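PDB 5LP5: penicillin-binding protein 2 (Pbp2) from Helicobacter pylori, which probably binds penicillin and acts on peptidoglycan as a transpeptidase or D-Ala-D-Ala carboxypeptidase, and here forms a cell-wall synthesis complex with MreC. Local coordinates for residues I125-A128 with T129-L133; G280-Q284 with D285-K289; N474-Q477 with K478-Q482. All coordinates share one frame; numbering follows the deposited sequence.

Contact 1. Residues I125-A128 with T129-L133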
loop_
_atom_site.group_PDB
_atom_site.type_symbol
_atom_site.label_atom_id
_atom_site.label_comp_id
_atom_site.label_asym_id
_atom_site.label_seq_id
_atom_site.Cartn_x
_atom_site.Cartn_y
_atom_site.Cartn_z
ATOM N N ILE A 125 -5.902 -10.066 -5.445
ATOM C CA ILE A 125 -5.135 -11.247 -5.786
ATOM C C ILE A 125 -3.719 -11.052 -5.247
ATOM O O ILE A 125 -3.085 -10.046 -5.556
ATOM C CB ILE A 125 -5.034 -11.422 -7.295
ATOM C CG1 ILE A 125 -6.390 -11.203 -7.936
ATOM C CG2 ILE A 125 -4.441 -12.787 -7.606
ATOM C CD1 ILE A 125 -6.369 -11.257 -9.441
ATOM N N PRO A 126 -3.222 -11.993 -4.431
ATOM C CA PRO A 126 -1.872 -11.811 -3.918
ATOM C C PRO A 126 -0.825 -11.891 -5.017
ATOM O O PRO A 126 -1.019 -12.563 -6.041
ATOM C CB PRO A 126 -1.706 -12.956 -2.926
ATOM C CG PRO A 126 -3.089 -13.305 -2.518
ATOM C CD PRO A 126 -3.927 -13.086 -3.745
ATOM N N TYR A 127 0.274 -11.173 -4.805
ATOM C CA TYR A 127 1.319 -11.076 -5.808
ATOM C C TYR A 127 1.767 -12.490 -6.161
ATOM O O TYR A 127 1.942 -12.815 -7.325
ATOM C CB TYR A 127 2.476 -10.229 -5.279
ATOM C CG TYR A 127 3.273 -9.497 -6.325
ATOM C CD1 TYR A 127 3.106 -8.145 -6.521
ATOM C CD2 TYR A 127 4.232 -10.153 -7.082
ATOM C CE1 TYR A 127 3.841 -7.463 -7.472
ATOM C CE2 TYR A 127 4.979 -9.488 -8.036
ATOM C CZ TYR A 127 4.774 -8.142 -8.234
ATOM O OH TYR A 127 5.500 -7.460 -9.190
ATOM N N ALA A 128 1.912 -13.330 -5.148
ATOM C CA ALA A 128 2.465 -14.658 -5.336
ATOM C C ALA A 128 1.520 -15.537 -6.116
ATOM O O ALA A 128 1.944 -16.398 -6.871
ATOM C CB ALA A 128 2.808 -15.295 -4.002
ATOM N N THR A 129 0.239 -15.322 -5.932
ATOM C CA THR A 129 -0.752 -16.045 -6.705
ATOM C C THR A 129 -0.690 -15.701 -8.202
ATOM O O THR A 129 -0.990 -16.538 -9.055
ATOM C CB THR A 129 -2.160 -15.719 -6.175
ATOM O OG1 THR A 129 -2.178 -15.966 -4.760
ATOM C CG2 THR A 129 -3.228 -16.517 -6.919
ATOM N N MET A 130 -0.315 -14.456 -8.491
ATOM C CA MET A 130 -0.275 -13.927 -9.852
ATOM C C MET A 130 0.980 -14.435 -10.583
ATOM O O MET A 130 1.095 -14.402 -11.809
ATOM C CB MET A 130 -0.282 -12.394 -9.786
ATOM C CG MET A 130 -0.249 -11.694 -11.144
ATOM S SD MET A 130 -1.575 -12.118 -12.302
ATOM C CE MET A 130 -2.895 -11.317 -11.419
ATOM N N GLN A 131 1.913 -14.937 -9.803
ATOM C CA GLN A 131 3.217 -15.265 -10.305
ATOM C C GLN A 131 3.177 -16.241 -11.507
ATOM O O GLN A 131 3.804 -15.965 -12.532
ATOM C CB GLN A 131 4.102 -15.726 -9.151
ATOM C CG GLN A 131 5.565 -15.368 -9.310
ATOM C CD GLN A 131 5.866 -13.878 -9.209
ATOM O OE1 GLN A 131 6.074 -13.229 -10.229
ATOM N NE2 GLN A 131 5.931 -13.343 -7.986
ATOM N N PRO A 132 2.432 -17.358 -11.414
ATOM C CA PRO A 132 2.263 -18.224 -12.595
ATOM C C PRO A 132 1.167 -17.780 -13.574
ATOM O O PRO A 132 1.135 -18.252 -14.691
ATOM C CB PRO A 132 1.895 -19.573 -11.995
ATOM C CG PRO A 132 1.319 -19.275 -10.649
ATOM C CD PRO A 132 1.764 -17.910 -10.228
ATOM N N LEU A 133 0.296 -16.872 -13.156
ATOM C CA LEU A 133 -0.833 -16.431 -13.974
ATOM C C LEU A 133 -0.545 -15.255 -14.895
ATOM O O LEU A 133 -1.092 -15.192 -15.967
ATOM C CB LEU A 133 -2.015 -16.039 -13.081
ATOM C CG LEU A 133 -2.464 -17.079 -12.055
ATOM C CD1 LEU A 133 -3.411 -16.469 -11.038
ATOM C CD2 LEU A 133 -3.111 -18.261 -12.739
#

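Contact 2. Residues G280-Q284 with D285-K289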
loop_
_atom_site.group_PDB
_atom_site.type_symbol
_atom_site.label_atom_id
_atom_site.label_comp_id
_atom_site.label_asym_id
_atom_site.label_seq_id
_atom_site.Cartn_x
_atom_site.Cartn_y
_atom_site.Cartn_z
ATOM N N GLY A 280 -11.214 -5.542 3.049
ATOM C CA GLY A 280 -11.922 -5.831 1.806
ATOM C C GLY A 280 -13.424 -5.882 1.961
ATOM O O GLY A 280 -14.073 -6.679 1.297
ATOM N N GLY A 281 -13.989 -5.023 2.814
ATOM C CA GLY A 281 -15.353 -5.211 3.344
ATOM C C GLY A 281 -15.300 -6.254 4.448
ATOM O O GLY A 281 -14.486 -7.162 4.376
ATOM N N ILE A 282 -16.134 -6.126 5.472
ATOM C CA ILE A 282 -16.158 -7.110 6.576
ATOM C C ILE A 282 -17.080 -8.265 6.221
ATOM O O ILE A 282 -18.130 -8.045 5.612
ATOM C CB ILE A 282 -16.599 -6.474 7.928
ATOM C CG1 ILE A 282 -16.515 -7.500 9.068
ATOM C CG2 ILE A 282 -18.000 -5.860 7.838
ATOM C CD1 ILE A 282 -15.240 -7.428 9.861
ATOM N N SER A 283 -16.695 -9.485 6.600
ATOM C CA SER A 283 -17.542 -10.664 6.347
ATOM C C SER A 283 -18.710 -10.758 7.321
ATOM O O SER A 283 -18.598 -10.337 8.471
ATOM C CB SER A 283 -16.724 -11.966 6.374
ATOM O OG SER A 283 -16.182 -12.242 7.649
ATOM N N GLN A 284 -19.827 -11.310 6.848
ATOM C CA GLN A 284 -21.027 -11.498 7.674
ATOM C C GLN A 284 -20.655 -12.244 8.946
ATOM O O GLN A 284 -21.170 -11.945 10.026
ATOM C CB GLN A 284 -22.125 -12.311 6.937
ATOM C CG GLN A 284 -22.613 -11.746 5.601
ATOM C CD GLN A 284 -24.047 -11.207 5.632
ATOM O OE1 GLN A 284 -24.889 -11.678 6.402
ATOM N NE2 GLN A 284 -24.334 -10.232 4.768
ATOM N N ASP A 285 -19.758 -13.215 8.804
ATOM C CA ASP A 285 -19.276 -13.996 9.939
ATOM C C ASP A 285 -18.496 -13.185 10.988
ATOM O O ASP A 285 -18.686 -13.369 12.166
ATOM C CB ASP A 285 -18.396 -15.167 9.482
ATOM C CG ASP A 285 -17.950 -16.021 10.652
ATOM O OD1 ASP A 285 -18.832 -16.365 11.460
ATOM O OD2 ASP A 285 -16.748 -16.332 10.795
ATOM N N LYS A 286 -17.603 -12.306 10.558
ATOM C CA LYS A 286 -16.781 -11.545 11.496
ATOM C C LYS A 286 -17.508 -10.360 12.096
ATOM O O LYS A 286 -17.204 -9.962 13.210
ATOM C CB LYS A 286 -15.495 -11.106 10.821
ATOM C CG LYS A 286 -14.531 -12.254 10.743
ATOM C CD LYS A 286 -13.454 -11.995 9.727
ATOM C CE LYS A 286 -12.151 -12.647 10.169
ATOM N NZ LYS A 286 -11.266 -12.948 9.002
ATOM N N TRP A 287 -18.475 -9.810 11.372
ATOM C CA TRP A 287 -19.281 -8.715 11.895
ATOM C C TRP A 287 -20.158 -9.196 13.043
ATOM O O TRP A 287 -20.328 -8.501 14.034
ATOM C CB TRP A 287 -20.144 -8.106 10.794
ATOM C CG TRP A 287 -20.988 -6.981 11.278
ATOM C CD1 TRP A 287 -22.345 -6.988 11.432
ATOM C CD2 TRP A 287 -20.540 -5.683 11.701
ATOM N NE1 TRP A 287 -22.776 -5.768 11.907
ATOM C CE2 TRP A 287 -21.686 -4.951 12.087
ATOM C CE3 TRP A 287 -19.290 -5.076 11.801
ATOM C CZ2 TRP A 287 -21.609 -3.636 12.562
ATOM C CZ3 TRP A 287 -19.215 -3.768 12.269
ATOM C CH2 TRP A 287 -20.364 -3.066 12.645
ATOM N N GLN A 288 -20.717 -10.388 12.899
ATOM C CA GLN A 288 -21.486 -11.017 13.972
ATOM C C GLN A 288 -20.591 -11.254 15.184
ATOM O O GLN A 288 -20.995 -11.027 16.328
ATOM C CB GLN A 288 -22.106 -12.345 13.480
ATOM C CG GLN A 288 -23.065 -13.037 14.442
ATOM C CD GLN A 288 -22.343 -13.824 15.517
ATOM O OE1 GLN A 288 -21.240 -14.337 15.291
ATOM N NE2 GLN A 288 -22.958 -13.921 16.697
ATOM N N LYS A 289 -19.372 -11.714 14.936
ATOM C CA LYS A 289 -18.456 -12.040 16.028
ATOM C C LYS A 289 -18.114 -10.818 16.854
ATOM O O LYS A 289 -17.937 -10.913 18.054
ATOM C CB LYS A 289 -17.178 -12.722 15.513
ATOM C CG LYS A 289 -17.365 -14.197 15.155
ATOM C CD LYS A 289 -16.184 -15.055 15.552
ATOM C CE LYS A 289 -16.512 -16.534 15.402
ATOM N NZ LYS A 289 -16.804 -16.922 13.994
#

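Contact 3. Residues N474-Q477 with K478-Q482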
loop_
_atom_site.group_PDB
_atom_site.type_symbol
_atom_site.label_atom_id
_atom_site.label_comp_id
_atom_site.label_asym_id
_atom_site.label_seq_id
_atom_site.Cartn_x
_atom_site.Cartn_y
_atom_site.Cartn_z
ATOM N N ASN A 474 -5.068 29.813 38.467
ATOM C CA ASN A 474 -4.613 31.073 39.060
ATOM C C ASN A 474 -3.375 30.813 39.930
ATOM O O ASN A 474 -2.940 29.655 40.095
ATOM C CB ASN A 474 -5.729 31.693 39.896
ATOM C CG ASN A 474 -6.172 30.794 41.039
ATOM O OD1 ASN A 474 -5.386 30.046 41.613
ATOM N ND2 ASN A 474 -7.442 30.850 41.355
ATOM N N SER A 475 -2.826 31.892 40.487
ATOM C CA SER A 475 -1.695 31.817 41.401
ATOM C C SER A 475 -1.958 30.869 42.567
ATOM O O SER A 475 -1.219 29.890 42.783
ATOM C CB SER A 475 -1.390 33.210 41.953
ATOM O OG SER A 475 -0.886 34.049 40.934
ATOM N N PHE A 476 -3.016 31.171 43.313
ATOM C CA PHE A 476 -3.323 30.456 44.546
ATOM C C PHE A 476 -3.401 28.950 44.305
ATOM O O PHE A 476 -2.823 28.160 45.062
ATOM C CB PHE A 476 -4.644 30.969 45.142
ATOM C CG PHE A 476 -5.099 30.197 46.347
ATOM C CD1 PHE A 476 -4.650 30.522 47.615
ATOM C CD2 PHE A 476 -5.958 29.127 46.205
ATOM C CE1 PHE A 476 -5.064 29.797 48.721
ATOM C CE2 PHE A 476 -6.376 28.402 47.305
ATOM C CZ PHE A 476 -5.925 28.732 48.567
ATOM N N GLN A 477 -4.115 28.562 43.249
ATOM C CA GLN A 477 -4.336 27.155 42.949
ATOM C C GLN A 477 -3.032 26.408 42.671
ATOM O O GLN A 477 -2.847 25.297 43.162
ATOM C CB GLN A 477 -5.282 26.999 41.760
ATOM C CG GLN A 477 -6.726 27.338 42.072
ATOM C CD GLN A 477 -7.554 27.449 40.815
ATOM O OE1 GLN A 477 -7.258 28.258 39.935
ATOM N NE2 GLN A 477 -8.591 26.630 40.720
ATOM N N LYS A 478 -2.137 27.021 41.895
ATOM C CA LYS A 478 -0.858 26.398 41.564
ATOM C C LYS A 478 -0.024 26.073 42.809
ATOM O O LYS A 478 0.535 24.975 42.918
ATOM C CB LYS A 478 -0.065 27.282 40.607
ATOM C CG LYS A 478 -0.620 27.322 39.191
ATOM C CD LYS A 478 0.275 28.148 38.283
ATOM C CE LYS A 478 -0.268 28.269 36.872
ATOM N NZ LYS A 478 0.718 29.004 36.031
ATOM N N LYS A 479 0.044 27.014 43.748
ATOM C CA LYS A 479 0.758 26.781 45.007
ATOM C C LYS A 479 0.223 25.564 45.758
ATOM O O LYS A 479 0.991 24.737 46.256
ATOM C CB LYS A 479 0.689 28.000 45.936
ATOM C CG LYS A 479 1.123 27.657 47.366
ATOM C CD LYS A 479 1.577 28.836 48.218
ATOM C CE LYS A 479 2.581 28.355 49.270
ATOM N NZ LYS A 479 3.138 29.442 50.113
ATOM N N LYS A 480 -1.095 25.457 45.833
ATOM C CA LYS A 480 -1.729 24.356 46.545
ATOM C C LYS A 480 -1.505 23.001 45.870
ATOM O O LYS A 480 -1.657 21.960 46.508
ATOM C CB LYS A 480 -3.220 24.627 46.713
ATOM C CG LYS A 480 -3.524 25.850 47.560
ATOM C CD LYS A 480 -2.965 25.735 48.974
ATOM C CE LYS A 480 -2.884 27.087 49.669
ATOM N NZ LYS A 480 -2.136 26.967 50.946
ATOM N N LEU A 481 -1.124 23.012 44.594
ATOM C CA LEU A 481 -0.845 21.769 43.870
ATOM C C LEU A 481 0.167 20.877 44.586
ATOM O O LEU A 481 -0.002 19.652 44.632
ATOM C CB LEU A 481 -0.368 22.047 42.437
ATOM C CG LEU A 481 -1.419 22.602 41.473
ATOM C CD1 LEU A 481 -0.812 22.879 40.112
ATOM C CD2 LEU A 481 -2.600 21.656 41.336
ATOM N N GLN A 482 1.222 21.470 45.140
ATOM C CA GLN A 482 2.259 20.639 45.743
ATOM C C GLN A 482 1.670 19.788 46.857
ATOM O O GLN A 482 1.929 18.583 46.948
ATOM C CB GLN A 482 3.433 21.441 46.269
ATOM C CG GLN A 482 4.590 20.492 46.534
ATOM C CD GLN A 482 5.873 21.173 46.892
ATOM O OE1 GLN A 482 5.920 22.375 47.150
ATOM N NE2 GLN A 482 6.942 20.397 46.910
#

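Contact 1. Residues I125-A128 with T129-L133
Ile125 meets two side chains from the following turn, each through a different branch. Its CG2 lies 4.0 Å from Thr129 CB, the two side chains crossing at about a right angle. The longer branch runs to CD1, which comes 4.0 Å from Met130 CE in plain apolar packing. Met130 reaches that point by folding: CG stands opposite the backbone N (chi1 -180°), and bends at the next two torsions turn the thioether chain round to bring its methyl to the isoleucine. Thr129 serves a second neighbour, since its OG1 lies over the face of the Pro126 ring, 3.5 Å from Pro126 CD and nearly as close to CB and CG, a van der Waals contact.

The backbone evidence identifies the element as a short, weakly bonded helix, 127-130, formed directly after strand 118-125. Met130 N donates to Pro126 O at 3.2 Å, from within the carbonyl plane, and also weakly to Tyr127 O at 3.0 Å. One amide thus serves both an i to i-4 and an i to i-3 bond. Gln131 N adds a weak i to i-3 bond to Ala128 O, at 3.3 Å.

On another side of this turn, Gln131 NE2 approaches the edge of the Tyr127 ring, in its plane, 3.7 Å from CD2. The ring and amide planes are 48° apart, so the two groups are not stacked. Both groups have their polar ends engaged by the MreC chain: Tyr127 OH bonds to Phe182 O of MreC and Gln131 OE1 to Ser158 OG of MreC. This places the turn in the PBP2-MreC interface, in the dimerisation-domain part of the protein. Within its own chain, Phe71 of strand 63-76 receives Ile125 and Met130, and its ring meets that of Tyr127 with the planes at about 60°.

Contact 2. Residues G280-Q284 with D285-K289
Ser283 receives the amides of Lys286 and Trp287, in the first turn of the helix, through its carbonyl oxygen and its hydroxyl. Trp287 N donates to Ser283 O at 3.0 Å, nearly straight (161°) and almost in line with the carbonyl. Lys286 N goes to the side chain instead, reaching Ser283 OG at 3.2 Å, and keeps a weak, strongly bent bond to Ser283 O. These bonds define Ser283 as the N-cap. Its first torsion supplies the reason: with chi1 at 65°, OG sits between the backbone N and the carbonyl carbon, on the side where the Lys286 amide arrives. The aliphatic part of Lys286 lies against the same hydroxyl, with CD 3.4 Å from Ser283 OG.

Beside the cap, Ile282 sends its CG1 branch along the start of the helix. CG1 is 4.1 Å from Trp287 CB, the two side chains crossing at about a right angle; Ile282 CG2 lies obliquely beside the indole, and Ile282 CD1 is 3.8 Å from Lys286 CB.

Further out, Gln288 N bonds to Gln284 O at 3.3 Å, continuing the helical pattern. One residue on, Lys289 NZ forms a salt bridge with Asp285, 3.3 Å from OD2, reaching both carboxylate oxygens through weak bonds. Trp287 also packs on Phe278 and Leu298 in loops. The cap itself stands where the loop after strand 264-270 enters helix 284-291 of the transpeptidase domain.

Contact 3. Residues N474-Q477 with K478-Q482
A capping box starts helix 475-493, and within the same first turn Phe476 begins an i to i+4 packing with Lys480. In the box, Asn474 OD1 accepts from Gln477 N, nearly along its own C=O direction, while Gln477 OE1 accepts from Asn474 N at 3.1 Å in an essentially straight bond (179°). The reciprocal pair fixes both amide oxygens; Gln477 NE2 is held separately by Glu389.

Three i to i-4 bonds then set the helix going: Lys478 N to Asn474 O, Lys479 N to Ser475 O and Lys480 N to Phe476 O, each 3.3 Å. Over one face of the Phe476 ring lies Lys480 CG, 4.1 Å from the centroid and offset toward the rim, a CH-pi contact. A bend at chi2 (-60°) turns the lysine chain along the ring, so that CE comes 3.6 Å from Phe476 CE1, before NZ forms a salt bridge with Glu329.

Glu323 of helix 314-324 touches Asn474, Phe476 and Gln477, seating this helix start against a neighbouring helix. Reciprocal bonds between the N-cap and N3 residues are the signature of the capping box at a helix N terminus.

From the N terminus, contact 1 comes first, bridging strand 118-125 and helix 127-130 in the dimerisation-domain part of the protein. Contact 2 follows where a loop enters helix 284-291, and contact 3 at the start of helix 475-493, both in the transpeptidase domain. Each closes only a local turn between adjoining segments, so the three run in series without nesting or crossing. Contacts 1 and 2 share a side of the chain's centre, with centres 25 Å apart and nearest atoms about 10 Å apart. Contact 3 lies on the opposite side, its centre 53 Å from that of contact 2 and 66 Å from that of contact 1.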